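Local coordinates for protein putative Zn-dependent Alcohol Dehydrogenase (Rhodobacter sphaeroides, PDB 3IV6) that binds S-adenosylmethionine in a Rossmann-like domain and is probably a methyltransferase-type protein, although it is named as a putative zinc-dependent alcohol dehydrogenase, at residues R129-C132 with L133-S137; D154-L157 with K158-E161; S166-L169 with A170-F173; T179-F182 with R183-G186. All coordinates share one frame; numbering follows the deposited sequence.

Interaction 1 (R129-C132 with L133-S137); sequences RRAC and LGMLS
Ala131 and Met135, one turn apart on helix 125-139, make the apolar side-chain contact of this stretch: Ala131 CB lies 4.0 Å from Met135 CE. Residue 135 is modelled as selenomethionine. Its CG stands beside the backbone N (chi1 -62°), and the chain runs extended beyond it, which brings the terminal methyl back along the helix to the alanine. Met135 and Leu136 also pack on Val144 of strand 143-149, and the Ala131 side chain comes within about 4 Å of that of Ile99, an S-adenosylmethionine-binding residue.

Four backbone hydrogen bonds of the i to i+4 kind tie residues 129-132 to 133-136: Leu133 N to Arg129 O, Gly134 N to Arg130 O, Met135 N to Ala131 O and Leu136 N to Cys132 O. The bond from Met135 N to Ala131 O, 2.9 Å long, is the most bent of the four, with an angle of 147° at the hydrogen.

The guanidinium of Arg130 forms a salt bridge with Glu126 and a hydrogen bond to Thr100 O.

The helix is the crossover of the beta-alpha-beta unit 113-117, 125-139, 143-149. Its chemistry is divided accordingly: an apolar flank lies on strands of the large sheet, while the charged end of Arg130 is bonded to Glu126 and Thr100.

Interaction 2 (D154-L157 with K158-E161); sequences DIDL and KLIE
Ile155 and Leu159 sit one turn apart on helix 154-164, and their side chains slant across one another, Ile155 CG1 lying 4.1 Å from Leu159 CG. The isoleucine presents the CG1 branch because that carbon stands opposite the backbone N (chi1 -177°), which lays it along the helix in the direction of the leucine. Leu159 CG also lies against Ile155 O.

The second crossing involves Asp156. Its carboxylate does not bond to Leu159; OD1 merely passes 4.1 Å from Leu159 CD1. OD2 takes a salt bridge from Arg216 NE and a hydrogen bond from Tyr153 N, just ahead of the helix. Two donors on one oxygen should restrain the group and would be expected to stabilise its negative charge. Ile160, a turn further on, lays CG1 against Asp156 O at 3.2 Å.

On another side, Lys158 bends at its second and third torsions, and its NZ is hydrogen-bonded to the OH of Tyr162, one turn on in the same helix.

The main chain supplies ordinary helical bonds, from Leu159 N to Ile155 O, from Ile160 N to Asp156 O at 2.8 Å, and from Glu161 N to Leu157 O. The bond from Lys158 N to Asp154 O, at the start of the helix, is weak.

Strand 179-181 and helix 187-192 both pack on this helix: Asp156, Leu159 and Ile160 meet Phe180 of the strand, while Ile155, Lys158 and Leu159 touch Ala192 of helix 187-192.

Interaction 3 (S166-L169 with A170-F173); sequences SGTL and AKFF
Leu169 and Phe172 make the main apolar contact, with Leu169 CD1 3.6 Å from Phe172 CZ and the two side chains crossing at about a right angle. The same methyl touches the next aromatic residue through its stem, 3.9 Å from Phe173 CB, so one leucine branch serves both phenylalanines. Phe172 holds its ring between its own backbone N and carbonyl carbon (chi1 68°), which folds it back over the turn. There Leu169 O lies above the centre of one ring face, 4.0 Å from the plane.

Backbone hydrogen bonds close the turn. Lys171 N bonds to Thr168 O at 2.7 Å, arriving from above the carbonyl plane. Leu169 O accepts twice: from Phe173 N at 2.9 Å, nearly in line with the carbonyl, and from Phe172 N at 3.2 Å, which comes in from above its plane. Two N-H groups gripping one oxygen fix the end of the turn.

Lys171 NZ reaches away from the turn to a salt bridge with Glu184 OE1. Leu169 packs back on Ile160 and Glu164 of helix 154-164, and the Phe173 ring stacks with Phe180.

Gly167, with its positive phi, ends the preceding helix in a Schellman motif. The chain thus goes from a Schellman-terminated helix through one short, weakly bonded helical turn at 169-172 into strand 173-174, at the edge of a small antiparallel sheet.

Interaction 4 (T179-F182 with R183-G186); sequences TFHF and REAG
His181 and Glu184 meet face-on: Glu184 CG stands 3.7 Å from the centroid of the imidazole ring and 14° off its normal, a CH-pi contact. Ahead of them on the strand, Thr179 and Phe180 are engaged by other parts of the fold, the threonine hydroxyl bonding to Thr215 OG1 and the Phe180 backbone to Glu214. At His181 the ring stands opposite the backbone N (chi1 -157°), presenting a face to the glutamate stem. The carboxylate plane is turned 71° from the ring, its OE1 directed to Lys171. His181 ND1 and Glu184 OE2 stay 4.5 Å apart, so the histidine meets the methylene rather than the charge.

Phe182 then turns the chain. Its O accepts from Ala185 N at 3.0 Å, the donor lying well above the carbonyl plane, and Ala185 CB packs on the same oxygen at 3.6 Å. From here the chain goes on to helix 187-192.

Phe182 sits against Leu159 of helix 154-164 and edge-to-face with Tyr208 of helix 201-210. Glu184 and Ala185 rest on Phe172 of helix 169-172, while strand 179-181 lies between strands 173-174 and 213-215.

How the interactions relate
From the N terminus, interaction 1 comes first, on the helix between strands 113-117 and 143-149 of the large sheet, beside the S-adenosylmethionine pocket. The chain then leaves that sheet for a separate region holding the other three. All four are local and in series, two within helices and two at turns; none closes a long loop, nests or crosses. Interaction 1 touches none of the rest, its centre about 30 Å from that of interaction 2. Interactions 2, 3 and 4 touch pairwise: residues 154-161 pack against both later interactions, and a probable Phe172-His181 backbone bond joins interactions 3 and 4. Together the three tie helices 154-164 and 169-172 to the small antiparallel sheet.

Interaction 1 (R129-C132 with L133-S137)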
ATOM      1  N   ARG A 129     -10.727  -1.016   4.756  1.00 26.47           N
ATOM      2  CA  ARG A 129     -11.608  -0.116   5.517  1.00 29.04           C
ATOM      3  C   ARG A 129     -10.895   0.374   6.781  1.00 28.94           C
ATOM      4  O   ARG A 129     -10.725   1.559   6.970  1.00 30.56           O
ATOM      5  CB  ARG A 129     -12.950  -0.769   5.871  1.00 26.63           C
ATOM      6  CG  ARG A 129     -13.813  -1.071   4.698  1.00 27.37           C
ATOM      7  CD  ARG A 129     -14.908  -1.979   5.102  1.00 34.97           C
ATOM      8  NE  ARG A 129     -15.701  -2.441   3.963  1.00 39.89           N
ATOM      9  CZ  ARG A 129     -16.423  -3.558   3.972  1.00 40.46           C
ATOM     10  NH1 ARG A 129     -16.441  -4.321   5.069  1.00 40.73           N
ATOM     11  NH2 ARG A 129     -17.110  -3.924   2.894  1.00 35.48           N
ATOM     12  N   ARG A 130     -10.445  -0.547   7.628  1.00 27.94           N
ATOM     13  CA  ARG A 130      -9.656  -0.170   8.799  1.00 28.97           C
ATOM     14  C   ARG A 130      -8.469   0.769   8.470  1.00 28.48           C
ATOM     15  O   ARG A 130      -8.205   1.739   9.185  1.00 30.43           O
ATOM     16  CB  ARG A 130      -9.192  -1.425   9.548  1.00 30.64           C
ATOM     17  CG  ARG A 130     -10.270  -2.048  10.414  1.00 30.12           C
ATOM     18  CD  ARG A 130      -9.702  -3.124  11.327  1.00 35.19           C
ATOM     19  NE  ARG A 130      -9.415  -4.350  10.586  1.00 42.01           N
ATOM     20  CZ  ARG A 130      -8.219  -4.926  10.493  1.00 44.52           C
ATOM     21  NH1 ARG A 130      -7.152  -4.412  11.110  1.00 40.57           N
ATOM     22  NH2 ARG A 130      -8.105  -6.036   9.785  1.00 41.96           N
ATOM     23  N   ALA A 131      -7.751   0.470   7.397  1.00 25.19           N
ATOM     24  CA  ALA A 131      -6.637   1.311   6.985  1.00 26.84           C
ATOM     25  C   ALA A 131      -7.071   2.756   6.727  1.00 28.91           C
ATOM     26  O   ALA A 131      -6.479   3.678   7.276  1.00 30.17           O
ATOM     27  CB  ALA A 131      -5.944   0.737   5.759  1.00 23.04           C
ATOM     28  N   CYS A 132      -8.100   2.948   5.907  1.00 25.88           N
ATOM     29  CA  CYS A 132      -8.543   4.301   5.544  1.00 26.20           C
ATOM     30  C   CYS A 132      -8.902   5.109   6.765  1.00 27.09           C
ATOM     31  O   CYS A 132      -8.449   6.224   6.898  1.00 28.34           O
ATOM     32  CB  CYS A 132      -9.686   4.272   4.507  1.00 23.45           C
ATOM     33  SG  CYS A 132      -9.061   3.588   2.919  1.00 29.53           S
ATOM     34  N   LEU A 133      -9.689   4.528   7.668  1.00 31.26           N
ATOM     35  CA  LEU A 133      -9.898   5.074   9.018  1.00 32.38           C
ATOM     36  C   LEU A 133      -8.576   5.496   9.720  1.00 32.45           C
ATOM     37  O   LEU A 133      -8.466   6.599  10.233  1.00 33.28           O
ATOM     38  CB  LEU A 133     -10.680   4.075   9.878  1.00 34.43           C
ATOM     39  CG  LEU A 133     -11.419   4.588  11.123  1.00 42.39           C
ATOM     40  CD1 LEU A 133     -12.183   5.885  10.851  1.00 39.47           C
ATOM     41  CD2 LEU A 133     -12.367   3.537  11.635  1.00 42.40           C
ATOM     42  N   GLY A 134      -7.574   4.625   9.716  1.00 30.01           N
ATOM     43  CA  GLY A 134      -6.288   4.975  10.250  1.00 27.02           C
ATOM     44  C   GLY A 134      -5.655   6.191   9.584  1.00 26.88           C
ATOM     45  O   GLY A 134      -5.037   7.021  10.240  1.00 30.09           O
HETATM   46  N   MSE A 135      -5.760   6.300   8.271  1.00 25.06           N
HETATM   47  CA  MSE A 135      -5.135   7.418   7.589  1.00 23.56           C
HETATM   48  C   MSE A 135      -5.846   8.728   7.987  1.00 28.28           C
HETATM   49  O   MSE A 135      -5.218   9.779   8.229  1.00 26.21           O
HETATM   50  CB  MSE A 135      -5.195   7.215   6.085  1.00 19.37           C
HETATM   51  CG  MSE A 135      -4.462   6.007   5.557  1.00 25.44           C
HETATM   52 SE   MSE A 135      -4.878   5.572   3.672  0.75 34.30          SE
HETATM   53  CE  MSE A 135      -4.355   3.692   3.665  1.00 21.57           C
ATOM     54  N   LEU A 136      -7.164   8.641   8.049  1.00 25.81           N
ATOM     55  CA  LEU A 136      -8.009   9.747   8.447  1.00 26.53           C
ATOM     56  C   LEU A 136      -7.740  10.152   9.892  1.00 29.41           C
ATOM     57  O   LEU A 136      -7.709  11.333  10.250  1.00 33.08           O
ATOM     58  CB  LEU A 136      -9.465   9.322   8.270  1.00 31.25           C
ATOM     59  CG  LEU A 136      -9.917   9.465   6.816  1.00 29.49           C
ATOM     60  CD1 LEU A 136     -11.330   8.997   6.646  1.00 30.71           C
ATOM     61  CD2 LEU A 136      -9.748  10.908   6.411  1.00 23.23           C
ATOM     62  N   SER A 137      -7.529   9.148  10.720  1.00 29.92           N
ATOM     63  CA  SER A 137      -7.204   9.357  12.106  1.00 29.13           C
ATOM     64  C   SER A 137      -5.881  10.111  12.252  1.00 28.49           C
ATOM     65  O   SER A 137      -5.756  10.975  13.114  1.00 29.40           O
ATOM     66  CB  SER A 137      -7.151   8.012  12.810  1.00 32.32           C
ATOM     67  OG  SER A 137      -6.764   8.156  14.152  1.00 43.67           O
TER

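Interaction 2 (D154-L157 with K158-E161)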
ATOM      1  N   ASP A 154      -1.205  -8.565 -13.832  1.00 41.60           N
ATOM      2  CA  ASP A 154      -0.871  -9.536 -14.868  1.00 36.50           C
ATOM      3  C   ASP A 154      -0.896 -10.935 -14.278  1.00 40.49           C
ATOM      4  O   ASP A 154      -1.482 -11.857 -14.847  1.00 45.16           O
ATOM      5  CB  ASP A 154       0.501  -9.242 -15.475  1.00 43.26           C
ATOM      6  CG  ASP A 154       0.515  -7.951 -16.327  1.00 54.82           C
ATOM      7  OD1 ASP A 154       1.639  -7.441 -16.566  1.00 55.22           O
ATOM      8  OD2 ASP A 154      -0.572  -7.454 -16.750  1.00 47.21           O
ATOM      9  N   ILE A 155      -0.285 -11.091 -13.114  1.00 36.85           N
ATOM     10  CA  ILE A 155      -0.334 -12.362 -12.426  1.00 39.73           C
ATOM     11  C   ILE A 155      -1.758 -12.853 -12.161  1.00 41.52           C
ATOM     12  O   ILE A 155      -1.985 -14.048 -11.989  1.00 41.15           O
ATOM     13  CB  ILE A 155       0.415 -12.357 -11.090  1.00 33.71           C
ATOM     14  CG1 ILE A 155       0.361 -13.776 -10.506  1.00 38.15           C
ATOM     15  CG2 ILE A 155      -0.238 -11.400 -10.133  1.00 32.59           C
ATOM     16  CD1 ILE A 155       1.208 -14.023  -9.273  1.00 35.58           C
ATOM     17  N   ASP A 156      -2.720 -11.952 -12.108  1.00 37.69           N
ATOM     18  CA  ASP A 156      -4.066 -12.385 -11.775  1.00 40.61           C
ATOM     19  C   ASP A 156      -4.581 -13.167 -12.955  1.00 44.85           C
ATOM     20  O   ASP A 156      -5.191 -14.226 -12.794  1.00 47.76           O
ATOM     21  CB  ASP A 156      -5.000 -11.199 -11.475  1.00 43.56           C
ATOM     22  CG  ASP A 156      -4.695 -10.513 -10.130  1.00 43.90           C
ATOM     23  OD1 ASP A 156      -3.949 -11.125  -9.326  1.00 37.52           O
ATOM     24  OD2 ASP A 156      -5.199  -9.372  -9.892  1.00 37.15           O
ATOM     25  N   LEU A 157      -4.333 -12.626 -14.144  1.00 44.03           N
ATOM     26  CA  LEU A 157      -4.723 -13.267 -15.393  1.00 45.27           C
ATOM     27  C   LEU A 157      -4.120 -14.722 -15.537  1.00 48.18           C
ATOM     28  O   LEU A 157      -4.808 -15.659 -15.921  1.00 46.96           O
ATOM     29  CB  LEU A 157      -4.388 -12.341 -16.577  1.00 35.91           C
ATOM     30  CG  LEU A 157      -5.028 -10.930 -16.622  1.00 43.60           C
ATOM     31  CD1 LEU A 157      -4.470 -10.039 -17.765  1.00 34.18           C
ATOM     32  CD2 LEU A 157      -6.554 -10.971 -16.704  1.00 38.05           C
ATOM     33  N   LYS A 158      -2.853 -14.920 -15.200  1.00 43.31           N
ATOM     34  CA  LYS A 158      -2.334 -16.267 -15.150  1.00 48.66           C
ATOM     35  C   LYS A 158      -3.034 -17.077 -14.046  1.00 49.23           C
ATOM     36  O   LYS A 158      -3.303 -18.259 -14.231  1.00 48.79           O
ATOM     37  CB  LYS A 158      -0.821 -16.278 -14.931  1.00 52.14           C
ATOM     38  CG  LYS A 158      -0.040 -15.425 -15.926  1.00 61.16           C
ATOM     39  CD  LYS A 158       0.562 -16.238 -17.075  1.00 69.35           C
ATOM     40  CE  LYS A 158      -0.510 -16.697 -18.063  1.00 72.08           C
ATOM     41  NZ  LYS A 158       0.101 -17.401 -19.239  1.00 71.92           N
ATOM     42  N   LEU A 159      -3.335 -16.449 -12.910  1.00 43.92           N
ATOM     43  CA  LEU A 159      -4.015 -17.147 -11.817  1.00 44.84           C
ATOM     44  C   LEU A 159      -5.402 -17.684 -12.207  1.00 52.06           C
ATOM     45  O   LEU A 159      -5.727 -18.849 -11.933  1.00 52.03           O
ATOM     46  CB  LEU A 159      -4.140 -16.264 -10.580  1.00 44.74           C
ATOM     47  CG  LEU A 159      -2.906 -16.106  -9.693  1.00 46.34           C
ATOM     48  CD1 LEU A 159      -3.192 -15.083  -8.615  1.00 46.13           C
ATOM     49  CD2 LEU A 159      -2.477 -17.422  -9.076  1.00 46.98           C
ATOM     50  N   ILE A 160      -6.224 -16.836 -12.814  1.00 49.02           N
ATOM     51  CA  ILE A 160      -7.511 -17.279 -13.343  1.00 55.65           C
ATOM     52  C   ILE A 160      -7.316 -18.463 -14.326  1.00 60.66           C
ATOM     53  O   ILE A 160      -7.950 -19.507 -14.184  1.00 67.83           O
ATOM     54  CB  ILE A 160      -8.298 -16.116 -14.056  1.00 49.57           C
ATOM     55  CG1 ILE A 160      -8.304 -14.813 -13.233  1.00 53.06           C
ATOM     56  CG2 ILE A 160      -9.688 -16.540 -14.428  1.00 40.28           C
ATOM     57  CD1 ILE A 160      -8.779 -14.938 -11.823  1.00 54.81           C
ATOM     58  N   GLU A 161      -6.435 -18.293 -15.310  1.00 57.84           N
ATOM     59  CA  GLU A 161      -6.250 -19.271 -16.382  1.00 62.93           C
ATOM     60  C   GLU A 161      -5.839 -20.615 -15.808  1.00 65.52           C
ATOM     61  O   GLU A 161      -6.568 -21.597 -15.952  1.00 65.59           O
ATOM     62  CB  GLU A 161      -5.214 -18.755 -17.408  1.00 66.62           C
ATOM     63  CG  GLU A 161      -4.684 -19.753 -18.465  1.00 74.95           C
ATOM     64  CD  GLU A 161      -3.763 -19.098 -19.539  1.00 95.78           C
ATOM     65  OE1 GLU A 161      -2.963 -19.836 -20.168  1.00 90.54           O
ATOM     66  OE2 GLU A 161      -3.839 -17.856 -19.756  1.00 91.40           O
TER

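Interaction 3 (S166-L169 with A170-F173)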
ATOM      1  N   SER A 166      -7.226 -26.161 -13.791  1.00 67.51           N
ATOM      2  CA  SER A 166      -7.007 -27.049 -12.667  1.00 68.36           C
ATOM      3  C   SER A 166      -8.322 -27.263 -11.885  1.00 67.55           C
ATOM      4  O   SER A 166      -8.460 -28.175 -11.067  1.00 62.44           O
ATOM      5  CB  SER A 166      -5.929 -26.442 -11.773  1.00 62.86           C
ATOM      6  OG  SER A 166      -5.364 -27.414 -10.924  1.00 67.57           O
ATOM      7  N   GLY A 167      -9.296 -26.410 -12.158  1.00 64.91           N
ATOM      8  CA  GLY A 167     -10.552 -26.427 -11.443  1.00 64.80           C
ATOM      9  C   GLY A 167     -10.418 -26.112  -9.966  1.00 64.42           C
ATOM     10  O   GLY A 167     -11.298 -26.441  -9.175  1.00 65.99           O
ATOM     11  N   THR A 168      -9.322 -25.469  -9.589  1.00 60.64           N
ATOM     12  CA  THR A 168      -9.114 -25.091  -8.194  1.00 60.17           C
ATOM     13  C   THR A 168      -9.490 -23.651  -7.925  1.00 59.09           C
ATOM     14  O   THR A 168      -9.388 -23.200  -6.786  1.00 60.09           O
ATOM     15  CB  THR A 168      -7.630 -25.279  -7.716  1.00 65.59           C
ATOM     16  OG1 THR A 168      -6.705 -25.018  -8.796  1.00 54.05           O
ATOM     17  CG2 THR A 168      -7.421 -26.688  -7.140  1.00 64.64           C
ATOM     18  N   LEU A 169      -9.912 -22.936  -8.971  1.00 61.06           N
ATOM     19  CA  LEU A 169     -10.006 -21.481  -8.924  1.00 50.50           C
ATOM     20  C   LEU A 169     -10.832 -20.986  -7.750  1.00 54.30           C
ATOM     21  O   LEU A 169     -10.413 -20.064  -7.036  1.00 54.77           O
ATOM     22  CB  LEU A 169     -10.587 -20.938 -10.212  1.00 56.65           C
ATOM     23  CG  LEU A 169     -10.655 -19.416 -10.210  1.00 51.99           C
ATOM     24  CD1 LEU A 169      -9.255 -18.851 -10.038  1.00 53.77           C
ATOM     25  CD2 LEU A 169     -11.314 -18.905 -11.454  1.00 54.73           C
ATOM     26  N   ALA A 170     -11.998 -21.595  -7.538  1.00 50.36           N
ATOM     27  CA  ALA A 170     -12.851 -21.219  -6.407  1.00 47.10           C
ATOM     28  C   ALA A 170     -12.192 -21.384  -5.034  1.00 46.90           C
ATOM     29  O   ALA A 170     -12.590 -20.743  -4.076  1.00 47.27           O
ATOM     30  CB  ALA A 170     -14.162 -21.966  -6.460  1.00 49.95           C
ATOM     31  N   LYS A 171     -11.185 -22.240  -4.945  1.00 46.26           N
ATOM     32  CA  LYS A 171     -10.505 -22.509  -3.675  1.00 53.38           C
ATOM     33  C   LYS A 171      -9.657 -21.327  -3.155  1.00 50.18           C
ATOM     34  O   LYS A 171      -9.429 -21.205  -1.952  1.00 48.87           O
ATOM     35  CB  LYS A 171      -9.667 -23.798  -3.797  1.00 51.72           C
ATOM     36  CG  LYS A 171      -8.820 -24.150  -2.590  1.00 50.68           C
ATOM     37  CD  LYS A 171      -7.959 -25.360  -2.892  1.00 53.39           C
ATOM     38  CE  LYS A 171      -6.798 -25.470  -1.947  1.00 44.06           C
ATOM     39  NZ  LYS A 171      -7.347 -25.356  -0.599  1.00 50.61           N
ATOM     40  N   PHE A 172      -9.195 -20.471  -4.065  1.00 47.61           N
ATOM     41  CA  PHE A 172      -8.314 -19.357  -3.717  1.00 43.20           C
ATOM     42  C   PHE A 172      -8.739 -18.004  -4.320  1.00 48.13           C
ATOM     43  O   PHE A 172      -8.057 -16.990  -4.138  1.00 40.67           O
ATOM     44  CB  PHE A 172      -6.865 -19.670  -4.102  1.00 42.87           C
ATOM     45  CG  PHE A 172      -6.623 -19.736  -5.594  1.00 45.37           C
ATOM     46  CD1 PHE A 172      -6.486 -20.955  -6.230  1.00 48.05           C
ATOM     47  CD2 PHE A 172      -6.539 -18.577  -6.366  1.00 48.06           C
ATOM     48  CE1 PHE A 172      -6.257 -21.024  -7.611  1.00 51.47           C
ATOM     49  CE2 PHE A 172      -6.311 -18.637  -7.750  1.00 47.18           C
ATOM     50  CZ  PHE A 172      -6.172 -19.860  -8.369  1.00 52.06           C
ATOM     51  N   PHE A 173      -9.855 -17.983  -5.038  1.00 46.29           N
ATOM     52  CA  PHE A 173     -10.360 -16.723  -5.532  1.00 40.53           C
ATOM     53  C   PHE A 173     -11.874 -16.559  -5.344  1.00 45.43           C
ATOM     54  O   PHE A 173     -12.677 -17.356  -5.841  1.00 53.61           O
ATOM     55  CB  PHE A 173      -9.966 -16.531  -6.988  1.00 40.81           C
ATOM     56  CG  PHE A 173     -10.620 -15.334  -7.645  1.00 44.87           C
ATOM     57  CD1 PHE A 173     -10.234 -14.031  -7.309  1.00 44.97           C
ATOM     58  CD2 PHE A 173     -11.606 -15.504  -8.615  1.00 45.65           C
ATOM     59  CE1 PHE A 173     -10.823 -12.923  -7.932  1.00 41.59           C
ATOM     60  CE2 PHE A 173     -12.194 -14.402  -9.233  1.00 41.24           C
ATOM     61  CZ  PHE A 173     -11.801 -13.116  -8.885  1.00 42.68           C
TER

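Interaction 4 (T179-F182 with R183-G186)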
ATOM      1  N   THR A 179     -11.259 -11.328  -4.172  1.00 31.68           N
ATOM      2  CA  THR A 179     -10.126 -11.510  -3.291  1.00 32.67           C
ATOM      3  C   THR A 179      -9.366 -12.767  -3.648  1.00 34.23           C
ATOM      4  O   THR A 179      -9.957 -13.819  -3.791  1.00 35.88           O
ATOM      5  CB  THR A 179     -10.569 -11.627  -1.832  1.00 31.83           C
ATOM      6  OG1 THR A 179     -11.406 -10.520  -1.505  1.00 37.22           O
ATOM      7  CG2 THR A 179      -9.386 -11.608  -0.909  1.00 27.55           C
ATOM      8  N   PHE A 180      -8.050 -12.652  -3.782  1.00 34.64           N
ATOM      9  CA  PHE A 180      -7.191 -13.804  -3.985  1.00 33.08           C
ATOM     10  C   PHE A 180      -6.532 -14.279  -2.692  1.00 36.24           C
ATOM     11  O   PHE A 180      -6.118 -13.462  -1.868  1.00 34.64           O
ATOM     12  CB  PHE A 180      -6.100 -13.456  -4.967  1.00 34.44           C
ATOM     13  CG  PHE A 180      -6.555 -13.409  -6.392  1.00 39.23           C
ATOM     14  CD1 PHE A 180      -6.757 -14.575  -7.111  1.00 37.65           C
ATOM     15  CD2 PHE A 180      -6.729 -12.199  -7.026  1.00 37.29           C
ATOM     16  CE1 PHE A 180      -7.148 -14.531  -8.420  1.00 39.50           C
ATOM     17  CE2 PHE A 180      -7.135 -12.151  -8.342  1.00 39.66           C
ATOM     18  CZ  PHE A 180      -7.342 -13.319  -9.037  1.00 44.37           C
ATOM     19  N   HIS A 181      -6.468 -15.601  -2.502  1.00 38.71           N
ATOM     20  CA  HIS A 181      -5.616 -16.199  -1.461  1.00 41.10           C
ATOM     21  C   HIS A 181      -4.450 -16.959  -2.071  1.00 40.99           C
ATOM     22  O   HIS A 181      -4.627 -18.081  -2.529  1.00 47.65           O
ATOM     23  CB  HIS A 181      -6.384 -17.161  -0.580  1.00 35.68           C
ATOM     24  CG  HIS A 181      -5.739 -17.357   0.746  1.00 41.41           C
ATOM     25  ND1 HIS A 181      -6.422 -17.816   1.855  1.00 41.73           N
ATOM     26  CD2 HIS A 181      -4.477 -17.095   1.161  1.00 40.20           C
ATOM     27  CE1 HIS A 181      -5.597 -17.850   2.887  1.00 42.31           C
ATOM     28  NE2 HIS A 181      -4.414 -17.408   2.497  1.00 39.02           N
ATOM     29  N   PHE A 182      -3.264 -16.377  -2.101  1.00 33.90           N
ATOM     30  CA  PHE A 182      -2.219 -16.975  -2.936  1.00 41.86           C
ATOM     31  C   PHE A 182      -1.696 -18.335  -2.425  1.00 47.45           C
ATOM     32  O   PHE A 182      -1.534 -19.298  -3.187  1.00 50.64           O
ATOM     33  CB  PHE A 182      -1.072 -15.979  -3.116  1.00 45.89           C
ATOM     34  CG  PHE A 182      -1.521 -14.643  -3.575  1.00 42.69           C
ATOM     35  CD1 PHE A 182      -2.031 -14.470  -4.869  1.00 39.01           C
ATOM     36  CD2 PHE A 182      -1.455 -13.555  -2.714  1.00 38.08           C
ATOM     37  CE1 PHE A 182      -2.460 -13.219  -5.309  1.00 41.29           C
ATOM     38  CE2 PHE A 182      -1.890 -12.313  -3.125  1.00 36.56           C
ATOM     39  CZ  PHE A 182      -2.392 -12.137  -4.444  1.00 39.83           C
ATOM     40  N   ARG A 183      -1.429 -18.386  -1.124  1.00 47.64           N
ATOM     41  CA  ARG A 183      -0.941 -19.571  -0.440  1.00 48.75           C
ATOM     42  C   ARG A 183      -1.922 -20.732  -0.533  1.00 50.58           C
ATOM     43  O   ARG A 183      -1.700 -21.768   0.071  1.00 63.23           O
ATOM     44  CB  ARG A 183      -0.720 -19.222   1.035  1.00 49.38           C
ATOM     45  CG  ARG A 183      -0.134 -20.317   1.896  1.00 52.36           C
ATOM     46  CD  ARG A 183       0.026 -19.831   3.317  1.00 47.43           C
ATOM     47  NE  ARG A 183       0.990 -20.636   4.050  1.00 62.20           N
ATOM     48  CZ  ARG A 183       0.753 -21.878   4.475  1.00 71.56           C
ATOM     49  NH1 ARG A 183      -0.424 -22.452   4.224  1.00 61.45           N
ATOM     50  NH2 ARG A 183       1.691 -22.548   5.148  1.00 58.27           N
ATOM     51  N   GLU A 184      -2.998 -20.545  -1.291  1.00 47.74           N
ATOM     52  CA  GLU A 184      -4.075 -21.526  -1.349  1.00 51.34           C
ATOM     53  C   GLU A 184      -4.409 -21.894  -2.791  1.00 47.93           C
ATOM     54  O   GLU A 184      -5.240 -22.765  -3.043  1.00 55.11           O
ATOM     55  CB  GLU A 184      -5.322 -20.996  -0.639  1.00 52.60           C
ATOM     56  CG  GLU A 184      -5.239 -21.038   0.878  1.00 50.92           C
ATOM     57  CD  GLU A 184      -5.806 -22.318   1.457  1.00 63.07           C
ATOM     58  OE1 GLU A 184      -5.734 -23.363   0.777  1.00 60.79           O
ATOM     59  OE2 GLU A 184      -6.325 -22.279   2.593  1.00 72.74           O
ATOM     60  N   ALA A 185      -3.755 -21.222  -3.733  1.00 48.68           N
ATOM     61  CA  ALA A 185      -3.656 -21.721  -5.100  1.00 50.52           C
ATOM     62  C   ALA A 185      -2.584 -22.801  -5.215  1.00 60.00           C
ATOM     63  O   ALA A 185      -2.505 -23.504  -6.223  1.00 53.49           O
ATOM     64  CB  ALA A 185      -3.367 -20.579  -6.061  1.00 46.52           C
ATOM     65  N   GLY A 186      -1.762 -22.925  -4.179  1.00 68.47           N
ATOM     66  CA  GLY A 186      -0.655 -23.864  -4.191  1.00 62.25           C
ATOM     67  C   GLY A 186       0.091 -23.863  -5.511  1.00 62.95           C
ATOM     68  O   GLY A 186       0.745 -22.882  -5.864  1.00 66.32           O
TER